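Local coordinates for beta 1-3 glucanase (Clostridium beijerinckii NCIMB 8052, PDB 5H4E), which probably hydrolyses beta-1,3-glucans, as expected of a glycoside hydrolase family 64 beta-1,3-glucanase domain, at residues F8-Y21 / V363-W375. Numbering follows the deposited sequence.
Sequences FVTLQVKNNTNGQY and VADPKYAIINVGW
One face of the C-terminal Trp-375 indole meets two residues that follow strand 9-16. Gln-20 lays its CG 3.5 Å from the centroid of the five-membered ring, a CH-pi contact almost on the ring normal, and its amide plane lies only 9° from that of the indole. Over the six-membered ring Tyr-21 stands on edge, its CE2 3.9 Å from Trp-375 CZ3 and the two ring planes at 85°, a T-shaped pair. CG of Trp-375 is anti to the backbone N (chi1 -168°), which places the indole against the type I' turn of Thr-17 to Gln-20. That turn is tied back by Asn-15, whose OD1 accepts from Thr-17 N, an Asx turn, and also from Thr-17 OG1, both in its carbonyl plane, while its ND2 gives a nearly straight bond to Tyr-21 O.

Upstream, strands 9-16 and 366-374 run parallel as adjacent inner strands of a five-stranded mixed sheet, with 366-374 in the middle, joining the two ends of the chain. Their ladder runs from Ala-369 N to Thr-10 O (2.9 Å) through to Asn-16 N on Val-373 O (2.7 Å). On one face Leu-11 CD2 meets Ala-369 CB and Val-13 CG1 lies 4.0 Å from Val-373 CG2; Met-97 of strand 95-101 packs on Val-13 and Ile-371. The other face mixes aliphatic and amide contacts: Ile-370 CD1 packs 3.5 Å from Gln-12 CB, and Asn-16 ND2 donates to Asn-372 OD1 at 3.1 Å, a bent bond tilted from the carbonyl plane. Asn-372 ND2 turns to Asn-163 OD1 on the next strand, extending this amide chain across the sheet. Backbone bonds thus set the parallel register, while apolar packing joins the pair to a second sheet and the CH-pi and edge-to-face contacts hold the C-terminal residue against the turn and the tyrosine after it.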
ATOM      1  N   PHE A   8      -7.545  20.628  12.622  1.00 21.16           N
ATOM      2  CA  PHE A   8      -6.659  19.475  12.453  1.00 21.61           C
ATOM      3  C   PHE A   8      -7.430  18.180  12.568  1.00 21.04           C
ATOM      4  O   PHE A   8      -8.565  18.162  13.042  1.00 23.04           O
ATOM      5  CB  PHE A   8      -5.543  19.487  13.500  1.00 20.10           C
ATOM      6  CG  PHE A   8      -4.569  20.604  13.329  1.00 23.05           C
ATOM      7  CD1 PHE A   8      -4.886  21.891  13.746  1.00 26.79           C
ATOM      8  CD2 PHE A   8      -3.337  20.374  12.744  1.00 19.19           C
ATOM      9  CE1 PHE A   8      -3.984  22.936  13.585  1.00 28.39           C
ATOM     10  CE2 PHE A   8      -2.426  21.411  12.582  1.00 25.51           C
ATOM     11  CZ  PHE A   8      -2.752  22.696  13.002  1.00 24.57           C
ATOM     12  N   VAL A   9      -6.816  17.098  12.108  1.00 18.31           N
ATOM     13  CA  VAL A   9      -7.279  15.745  12.410  1.00 19.69           C
ATOM     14  C   VAL A   9      -6.265  15.108  13.354  1.00 19.14           C
ATOM     15  O   VAL A   9      -5.057  15.287  13.198  1.00 21.76           O
ATOM     16  CB  VAL A   9      -7.437  14.876  11.138  1.00 20.85           C
ATOM     17  CG1 VAL A   9      -7.690  13.412  11.506  1.00 17.53           C
ATOM     18  CG2 VAL A   9      -8.566  15.411  10.257  1.00 17.77           C
ATOM     19  N   THR A  10      -6.746  14.390  14.354  1.00 18.49           N
ATOM     20  CA  THR A  10      -5.836  13.695  15.249  1.00 16.81           C
ATOM     21  C   THR A  10      -5.736  12.226  14.855  1.00 18.12           C
ATOM     22  O   THR A  10      -6.747  11.574  14.581  1.00 17.63           O
ATOM     23  CB  THR A  10      -6.291  13.820  16.717  1.00 20.49           C
ATOM     24  OG1 THR A  10      -6.352  15.207  17.069  1.00 18.69           O
ATOM     25  CG2 THR A  10      -5.329  13.092  17.658  1.00 18.12           C
ATOM     26  N   LEU A  11      -4.505  11.723  14.816  1.00 15.59           N
ATOM     27  CA  LEU A  11      -4.233  10.310  14.627  1.00 17.45           C
ATOM     28  C   LEU A  11      -3.698   9.720  15.938  1.00 17.78           C
ATOM     29  O   LEU A  11      -2.591  10.033  16.360  1.00 19.60           O
ATOM     30  CB  LEU A  11      -3.235  10.122  13.488  1.00 16.97           C
ATOM     31  CG  LEU A  11      -3.595  10.855  12.192  1.00 17.09           C
ATOM     32  CD1 LEU A  11      -2.477  10.710  11.194  1.00 18.12           C
ATOM     33  CD2 LEU A  11      -4.914  10.340  11.599  1.00 17.33           C
ATOM     34  N   GLN A  12      -4.499   8.886  16.593  1.00 16.86           N
ATOM     35  CA  GLN A  12      -4.141   8.353  17.902  1.00 18.63           C
ATOM     36  C   GLN A  12      -3.546   6.958  17.771  1.00 19.88           C
ATOM     37  O   GLN A  12      -4.198   6.067  17.241  1.00 19.45           O
ATOM     38  CB  GLN A  12      -5.375   8.310  18.812  1.00 23.71           C
ATOM     39  CG  GLN A  12      -5.149   7.617  20.154  1.00 20.76           C
ATOM     40  CD  GLN A  12      -4.327   8.480  21.099  1.00 22.62           C
ATOM     41  OE1 GLN A  12      -4.722   9.600  21.438  1.00 24.53           O
ATOM     42  NE2 GLN A  12      -3.167   7.981  21.497  1.00 18.37           N
ATOM     43  N   VAL A  13      -2.311   6.762  18.242  1.00 18.96           N
ATOM     44  CA  VAL A  13      -1.752   5.407  18.262  1.00 19.23           C
ATOM     45  C   VAL A  13      -2.292   4.673  19.484  1.00 21.63           C
ATOM     46  O   VAL A  13      -2.280   5.211  20.597  1.00 20.50           O
ATOM     47  CB  VAL A  13      -0.195   5.396  18.288  1.00 17.87           C
ATOM     48  CG1 VAL A  13       0.330   3.954  18.267  1.00 18.70           C
ATOM     49  CG2 VAL A  13       0.375   6.168  17.096  1.00 16.94           C
ATOM     50  N   LYS A  14      -2.796   3.460  19.270  1.00 17.20           N
ATOM     51  CA  LYS A  14      -3.232   2.606  20.372  1.00 17.59           C
ATOM     52  C   LYS A  14      -2.407   1.320  20.432  1.00 19.50           C
ATOM     53  O   LYS A  14      -2.340   0.559  19.464  1.00 19.08           O
ATOM     54  CB  LYS A  14      -4.723   2.277  20.244  1.00 22.24           C
ATOM     55  CG  LYS A  14      -5.269   1.436  21.375  1.00 27.97           C
ATOM     56  CD  LYS A  14      -5.481   2.248  22.639  1.00 35.09           C
ATOM     57  CE  LYS A  14      -6.011   1.356  23.756  1.00 38.08           C
ATOM     58  NZ  LYS A  14      -7.041   0.404  23.227  1.00 37.09           N
ATOM     59  N   ASN A  15      -1.800   1.075  21.589  1.00 21.94           N
ATOM     60  CA  ASN A  15      -0.941  -0.091  21.802  1.00 18.27           C
ATOM     61  C   ASN A  15      -1.749  -1.342  22.123  1.00 23.73           C
ATOM     62  O   ASN A  15      -2.265  -1.490  23.241  1.00 22.04           O
ATOM     63  CB  ASN A  15       0.049   0.230  22.933  1.00 21.01           C
ATOM     64  CG  ASN A  15       1.085  -0.863  23.172  1.00 22.48           C
ATOM     65  OD1 ASN A  15       0.989  -1.969  22.652  1.00 23.41           O
ATOM     66  ND2 ASN A  15       2.082  -0.544  23.981  1.00 22.59           N
ATOM     67  N   ASN A  16      -1.871  -2.243  21.147  1.00 19.75           N
ATOM     68  CA  ASN A  16      -2.603  -3.496  21.356  1.00 21.26           C
ATOM     69  C   ASN A  16      -1.685  -4.713  21.272  1.00 24.45           C
ATOM     70  O   ASN A  16      -2.110  -5.795  20.859  1.00 23.54           O
ATOM     71  CB  ASN A  16      -3.742  -3.632  20.342  1.00 22.64           C
ATOM     72  CG  ASN A  16      -4.814  -2.575  20.525  1.00 28.29           C
ATOM     73  OD1 ASN A  16      -5.152  -2.206  21.652  1.00 31.05           O
ATOM     74  ND2 ASN A  16      -5.345  -2.068  19.420  1.00 25.27           N
ATOM     75  N   THR A  17      -0.427  -4.522  21.653  1.00 22.15           N
ATOM     76  CA  THR A  17       0.578  -5.577  21.535  1.00 22.73           C
ATOM     77  C   THR A  17       0.551  -6.523  22.738  1.00 27.96           C
ATOM     78  O   THR A  17       1.371  -7.446  22.831  1.00 24.39           O
ATOM     79  CB  THR A  17       1.988  -4.994  21.377  1.00 22.43           C
ATOM     80  OG1 THR A  17       2.393  -4.340  22.588  1.00 24.37           O
ATOM     81  CG2 THR A  17       2.022  -3.991  20.234  1.00 20.93           C
ATOM     82  N   ASN A  18      -0.402  -6.297  23.640  1.00 28.07           N
ATOM     83  CA  ASN A  18      -0.632  -7.185  24.790  1.00 32.66           C
ATOM     84  C   ASN A  18       0.631  -7.497  25.593  1.00 31.97           C
ATOM     85  O   ASN A  18       0.807  -8.614  26.072  1.00 32.63           O
ATOM     86  CB  ASN A  18      -1.271  -8.498  24.329  1.00 34.25           C
ATOM     87  CG  ASN A  18      -2.745  -8.344  23.971  1.00 39.63           C
ATOM     88  OD1 ASN A  18      -3.473  -7.562  24.593  1.00 39.98           O
ATOM     89  ND2 ASN A  18      -3.193  -9.103  22.966  1.00 37.40           N
ATOM     90  N   GLY A  19       1.506  -6.506  25.719  1.00 31.08           N
ATOM     91  CA  GLY A  19       2.682  -6.608  26.565  1.00 28.48           C
ATOM     92  C   GLY A  19       3.975  -6.900  25.827  1.00 27.74           C
ATOM     93  O   GLY A  19       5.028  -6.949  26.440  1.00 27.42           O
ATOM     94  N   GLN A  20       3.904  -7.105  24.512  1.00 24.68           N
ATOM     95  CA  GLN A  20       5.117  -7.349  23.741  1.00 24.39           C
ATOM     96  C   GLN A  20       5.989  -6.100  23.683  1.00 25.25           C
ATOM     97  O   GLN A  20       7.214  -6.188  23.746  1.00 25.95           O
ATOM     98  CB  GLN A  20       4.788  -7.803  22.323  1.00 23.10           C
ATOM     99  CG  GLN A  20       5.995  -8.387  21.612  1.00 22.04           C
ATOM    100  CD  GLN A  20       6.388  -9.746  22.168  1.00 25.82           C
ATOM    101  OE1 GLN A  20       5.629 -10.367  22.922  1.00 26.10           O
ATOM    102  NE2 GLN A  20       7.578 -10.218  21.795  1.00 22.83           N
ATOM    103  N   TYR A  21       5.343  -4.944  23.537  1.00 23.63           N
ATOM    104  CA  TYR A  21       6.029  -3.648  23.543  1.00 25.27           C
ATOM    105  C   TYR A  21       5.275  -2.624  24.393  1.00 23.84           C
ATOM    106  O   TYR A  21       4.037  -2.607  24.403  1.00 27.38           O
ATOM    107  CB  TYR A  21       6.193  -3.098  22.115  1.00 24.83           C
ATOM    108  CG  TYR A  21       6.959  -3.997  21.168  1.00 23.81           C
ATOM    109  CD1 TYR A  21       8.356  -3.993  21.140  1.00 25.35           C
ATOM    110  CD2 TYR A  21       6.286  -4.846  20.294  1.00 22.37           C
ATOM    111  CE1 TYR A  21       9.055  -4.814  20.272  1.00 23.12           C
ATOM    112  CE2 TYR A  21       6.974  -5.671  19.429  1.00 18.61           C
ATOM    113  CZ  TYR A  21       8.353  -5.647  19.409  1.00 22.86           C
ATOM    114  OH  TYR A  21       9.031  -6.475  18.542  1.00 23.14           O
ATOM    115  N   VAL A 363     -13.796   9.871   4.453  1.00 18.22           N
ATOM    116  CA  VAL A 363     -14.934  10.714   4.815  1.00 20.52           C
ATOM    117  C   VAL A 363     -14.612  12.186   4.546  1.00 20.83           C
ATOM    118  O   VAL A 363     -13.461  12.627   4.651  1.00 19.03           O
ATOM    119  CB  VAL A 363     -15.345  10.534   6.299  1.00 19.49           C
ATOM    120  CG1 VAL A 363     -14.342  11.211   7.215  1.00 16.90           C
ATOM    121  CG2 VAL A 363     -16.762  11.083   6.538  1.00 17.93           C
ATOM    122  N   ALA A 364     -15.642  12.940   4.185  1.00 21.72           N
ATOM    123  CA  ALA A 364     -15.470  14.338   3.806  1.00 19.42           C
ATOM    124  C   ALA A 364     -15.000  15.174   4.984  1.00 18.64           C
ATOM    125  O   ALA A 364     -14.225  16.121   4.821  1.00 21.19           O
ATOM    126  CB  ALA A 364     -16.783  14.903   3.262  1.00 21.51           C
ATOM    127  N   ASP A 365     -15.507  14.832   6.164  1.00 18.23           N
ATOM    128  CA  ASP A 365     -15.345  15.663   7.354  1.00 20.30           C
ATOM    129  C   ASP A 365     -14.717  14.897   8.518  1.00 15.92           C
ATOM    130  O   ASP A 365     -15.366  14.629   9.513  1.00 17.53           O
ATOM    131  CB  ASP A 365     -16.706  16.247   7.776  1.00 16.59           C
ATOM    132  CG  ASP A 365     -17.757  15.165   8.071  1.00 20.83           C
ATOM    133  OD1 ASP A 365     -17.651  14.032   7.533  1.00 17.49           O
ATOM    134  OD2 ASP A 365     -18.701  15.457   8.845  1.00 18.97           O
ATOM    135  N   PRO A 366     -13.431  14.555   8.393  1.00 18.81           N
ATOM    136  CA  PRO A 366     -12.760  13.715   9.388  1.00 17.16           C
ATOM    137  C   PRO A 366     -12.590  14.419  10.731  1.00 20.08           C
ATOM    138  O   PRO A 366     -12.326  15.625  10.759  1.00 17.23           O
ATOM    139  CB  PRO A 366     -11.396  13.444   8.739  1.00 16.82           C
ATOM    140  CG  PRO A 366     -11.161  14.640   7.886  1.00 15.73           C
ATOM    141  CD  PRO A 366     -12.506  15.016   7.345  1.00 19.20           C
ATOM    142  N   LYS A 367     -12.746  13.665  11.818  1.00 19.29           N
ATOM    143  CA  LYS A 367     -12.520  14.155  13.177  1.00 18.16           C
ATOM    144  C   LYS A 367     -11.227  13.577  13.737  1.00 18.32           C
ATOM    145  O   LYS A 367     -10.306  14.314  14.104  1.00 18.80           O
ATOM    146  CB  LYS A 367     -13.695  13.777  14.077  1.00 20.35           C
ATOM    147  CG  LYS A 367     -13.693  14.423  15.448  1.00 23.27           C
ATOM    148  CD  LYS A 367     -14.909  13.941  16.224  1.00 25.19           C
ATOM    149  CE  LYS A 367     -15.047  14.634  17.562  1.00 33.16           C
ATOM    150  NZ  LYS A 367     -16.439  14.468  18.090  1.00 39.07           N
ATOM    151  N   TYR A 368     -11.155  12.252  13.794  1.00 18.46           N
ATOM    152  CA  TYR A 368      -9.923  11.603  14.230  1.00 17.53           C
ATOM    153  C   TYR A 368      -9.864  10.164  13.735  1.00 18.89           C
ATOM    154  O   TYR A 368     -10.879   9.605  13.306  1.00 17.19           O
ATOM    155  CB  TYR A 368      -9.791  11.645  15.766  1.00 17.16           C
ATOM    156  CG  TYR A 368     -10.826  10.819  16.509  1.00 17.61           C
ATOM    157  CD1 TYR A 368     -12.003  11.402  16.977  1.00 19.38           C
ATOM    158  CD2 TYR A 368     -10.619   9.465  16.762  1.00 18.03           C
ATOM    159  CE1 TYR A 368     -12.947  10.661  17.657  1.00 20.29           C
ATOM    160  CE2 TYR A 368     -11.572   8.709  17.438  1.00 19.29           C
ATOM    161  CZ  TYR A 368     -12.729   9.320  17.884  1.00 19.51           C
ATOM    162  OH  TYR A 368     -13.675   8.583  18.560  1.00 21.78           O
ATOM    163  N   ALA A 369      -8.670   9.572  13.814  1.00 17.56           N
ATOM    164  CA  ALA A 369      -8.509   8.138  13.572  1.00 19.75           C
ATOM    165  C   ALA A 369      -7.722   7.495  14.699  1.00 16.47           C
ATOM    166  O   ALA A 369      -6.854   8.124  15.304  1.00 20.10           O
ATOM    167  CB  ALA A 369      -7.819   7.871  12.213  1.00 17.55           C
ATOM    168  N   ILE A 370      -8.062   6.246  15.006  1.00 20.32           N
ATOM    169  CA  ILE A 370      -7.271   5.447  15.935  1.00 17.77           C
ATOM    170  C   ILE A 370      -6.435   4.441  15.151  1.00 17.50           C
ATOM    171  O   ILE A 370      -6.979   3.676  14.350  1.00 16.91           O
ATOM    172  CB  ILE A 370      -8.137   4.649  16.939  1.00 20.85           C
ATOM    173  CG1 ILE A 370      -9.109   5.550  17.718  1.00 20.09           C
ATOM    174  CG2 ILE A 370      -7.240   3.818  17.855  1.00 16.98           C
ATOM    175  CD1 ILE A 370      -8.447   6.567  18.580  1.00 24.89           C
ATOM    176  N   ILE A 371      -5.126   4.427  15.376  1.00 17.56           N
ATOM    177  CA  ILE A 371      -4.299   3.427  14.718  1.00 16.96           C
ATOM    178  C   ILE A 371      -3.916   2.373  15.742  1.00 18.07           C
ATOM    179  O   ILE A 371      -3.106   2.597  16.644  1.00 16.84           O
ATOM    180  CB  ILE A 371      -3.086   4.061  14.052  1.00 15.89           C
ATOM    181  CG1 ILE A 371      -3.587   5.171  13.112  1.00 18.72           C
ATOM    182  CG2 ILE A 371      -2.302   3.014  13.254  1.00 16.79           C
ATOM    183  CD1 ILE A 371      -2.503   6.041  12.548  1.00 27.10           C
ATOM    184  N   ASN A 372      -4.571   1.228  15.599  1.00 17.40           N
ATOM    185  CA  ASN A 372      -4.437   0.111  16.510  1.00 17.47           C
ATOM    186  C   ASN A 372      -3.303  -0.793  16.092  1.00 15.86           C
ATOM    187  O   ASN A 372      -3.434  -1.535  15.128  1.00 18.30           O
ATOM    188  CB  ASN A 372      -5.737  -0.693  16.552  1.00 19.55           C
ATOM    189  CG  ASN A 372      -6.870   0.074  17.184  1.00 20.95           C
ATOM    190  OD1 ASN A 372      -6.832   0.396  18.377  1.00 21.67           O
ATOM    191  ND2 ASN A 372      -7.885   0.378  16.394  1.00 16.11           N
ATOM    192  N   VAL A 373      -2.198  -0.753  16.824  1.00 17.92           N
ATOM    193  CA  VAL A 373      -1.046  -1.554  16.431  1.00 16.67           C
ATOM    194  C   VAL A 373      -0.903  -2.737  17.389  1.00 17.72           C
ATOM    195  O   VAL A 373      -0.912  -2.571  18.608  1.00 17.27           O
ATOM    196  CB  VAL A 373       0.250  -0.686  16.357  1.00 15.93           C
ATOM    197  CG1 VAL A 373       0.102   0.372  15.246  1.00 13.99           C
ATOM    198  CG2 VAL A 373       0.611  -0.025  17.720  1.00 16.64           C
ATOM    199  N   GLY A 374      -0.800  -3.941  16.828  1.00 18.98           N
ATOM    200  CA  GLY A 374      -0.908  -5.140  17.634  1.00 19.26           C
ATOM    201  C   GLY A 374       0.227  -6.128  17.479  1.00 18.84           C
ATOM    202  O   GLY A 374       1.288  -5.789  16.953  1.00 16.95           O
ATOM    203  N   TRP A 375      -0.003  -7.354  17.947  1.00 17.25           N
ATOM    204  CA  TRP A 375       1.040  -8.379  17.948  1.00 16.51           C
ATOM    205  C   TRP A 375       0.436  -9.782  18.031  1.00 20.82           C
ATOM    206  O   TRP A 375      -0.744  -9.921  18.365  1.00 28.34           O
ATOM    207  CB  TRP A 375       2.015  -8.141  19.106  1.00 19.32           C
ATOM    208  CG  TRP A 375       3.266  -8.971  19.008  1.00 19.61           C
ATOM    209  CD1 TRP A 375       3.553 -10.093  19.716  1.00 21.70           C
ATOM    210  CD2 TRP A 375       4.372  -8.761  18.116  1.00 19.74           C
ATOM    211  NE1 TRP A 375       4.770 -10.600  19.327  1.00 21.66           N
ATOM    212  CE2 TRP A 375       5.299  -9.794  18.354  1.00 20.18           C
ATOM    213  CE3 TRP A 375       4.668  -7.801  17.140  1.00 18.44           C
ATOM    214  CZ2 TRP A 375       6.506  -9.892  17.662  1.00 19.57           C
ATOM    215  CZ3 TRP A 375       5.874  -7.903  16.446  1.00 20.94           C
ATOM    216  CH2 TRP A 375       6.774  -8.943  16.714  1.00 21.08           C
TER
HETATM  217  O   HOH W   1     -10.365  16.873  14.451  1.00 23.77           O
HETATM  218  O   HOH W   2      -4.075  -3.792  16.825  1.00 27.14           O